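Local coordinates for protein ThreeFoil (Artificial gene, PDB 3PG0) that is a designed three-fold symmetric beta-trefoil that binds a sodium ion and probably sugars, at residues A[93-96]-A[97-100]. Numbering follows the deposited sequence.
Sequences STSD and GANV. With NA (sodium ion), chain G.
Ser95 and Ala98 close a type II beta turn in the loop between strands 86-89 and 100-103 of this ricin-type beta-trefoil. The closing backbone bond runs from Ala98 N to Ser95 O at 3.1 Å with an N-H...O angle of 160°; the donor lies above the carbonyl plane rather than on a lone pair. The corner residues identify the type: Asp96 is extended, and Gly97 in the third position has a positive phi of 90°, which glycine adopts readily.

Van der Waals contact centres on the buried Ala98 methyl. Ser93 meets Ala98 CB through both its CB, at 3.6 Å, and its OG, at 3.5 Å. Ser93 reaches this position with OG anti to its backbone N (chi1 175°). Ser95 was modelled in two conformers; in the one described, its OG also lies 3.5 Å from Ala98 CB and 3.0 Å from Ser93 OG, a hydrogen bond that is doubtful for the other copy.

Gln149 of strand 147-150 gives Ser95 O a second donor through NE2, while Asp96 OD1 makes a salt bridge with Lys132 NZ, just before strand 133-136.

Beyond the turn the chain runs to the metal. The sodium ion is shared by the symmetry-related pairs Asn52/Val53, Asn99/Val100 and Asn146/Val147, six oxygens in all, with Asn99 OD1 and Val100 O each 2.5 Å from the ion.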
loop_
_atom_site.group_PDB
_atom_site.type_symbol
_atom_site.label_atom_id
_atom_site.label_comp_id
_atom_site.label_asym_id
_atom_site.label_seq_id
_atom_site.Cartn_x
_atom_site.Cartn_y
_atom_site.Cartn_z
ATOM N N SER A 93 -2.522 -10.098 -10.665
ATOM C CA SER A 93 -1.571 -9.925 -11.760
ATOM C C SER A 93 -0.152 -9.893 -11.206
ATOM O O SER A 93 0.099 -9.302 -10.154
ATOM C CB SER A 93 -1.859 -8.639 -12.531
ATOM O OG SER A 93 -0.848 -8.431 -13.511
ATOM N N THR A 94 0.777 -10.546 -11.900
ATOM C CA THR A 94 2.164 -10.553 -11.456
ATOM C C THR A 94 3.019 -9.547 -12.227
ATOM O O THR A 94 4.244 -9.521 -12.069
ATOM C CB THR A 94 2.790 -11.964 -11.597
ATOM O OG1 THR A 94 2.600 -12.449 -12.934
ATOM C CG2 THR A 94 2.157 -12.943 -10.619
ATOM N N SER A 95 2.392 -8.686 -13.025
ATOM C CA SER A 95 3.134 -7.771 -13.899
ATOM C C SER A 95 3.670 -6.532 -13.193
ATOM O O SER A 95 3.040 -6.009 -12.268
ATOM C CB SER A 95 2.258 -7.314 -15.071
ATOM O OG SER A 95 1.156 -6.545 -14.610
ATOM N N ASP A 96 4.830 -6.057 -13.647
ATOM C CA ASP A 96 5.261 -4.717 -13.299
ATOM C C ASP A 96 4.141 -3.798 -13.762
ATOM O O ASP A 96 3.691 -3.889 -14.910
ATOM C CB ASP A 96 6.536 -4.342 -14.054
ATOM C CG ASP A 96 7.790 -4.890 -13.413
ATOM O OD1 ASP A 96 7.775 -5.202 -12.204
ATOM O OD2 ASP A 96 8.813 -5.005 -14.126
ATOM N N GLY A 97 3.679 -2.927 -12.876
ATOM C CA GLY A 97 2.607 -2.007 -13.220
ATOM C C GLY A 97 1.188 -2.495 -12.963
ATOM O O GLY A 97 0.228 -1.777 -13.246
ATOM N N ALA A 98 1.027 -3.705 -12.433
ATOM C CA ALA A 98 -0.305 -4.161 -12.075
ATOM C C ALA A 98 -0.881 -3.195 -11.030
ATOM O O ALA A 98 -0.155 -2.694 -10.155
ATOM C CB ALA A 98 -0.269 -5.594 -11.542
ATOM N N ASN A 99 -2.175 -2.925 -11.133
ATOM C CA ASN A 99 -2.829 -1.965 -10.241
ATOM C C ASN A 99 -2.996 -2.459 -8.805
ATOM O O ASN A 99 -3.245 -3.643 -8.578
ATOM C CB ASN A 99 -4.199 -1.594 -10.799
ATOM C CG ASN A 99 -4.753 -0.343 -10.175
ATOM O OD1 ASN A 99 -3.993 0.550 -9.806
ATOM N ND2 ASN A 99 -6.076 -0.277 -10.021
ATOM N N VAL A 100 -2.895 -1.525 -7.855
ATOM C CA VAL A 100 -3.174 -1.813 -6.448
ATOM C C VAL A 100 -4.513 -1.195 -6.055
ATOM O O VAL A 100 -4.779 -0.030 -6.355
ATOM C CB VAL A 100 -2.023 -1.328 -5.536
ATOM C CG1 VAL A 100 -2.391 -1.500 -4.057
ATOM C CG2 VAL A 100 -0.756 -2.122 -5.859
HETATM NA NA NA G . -3.967 1.891 -7.704
#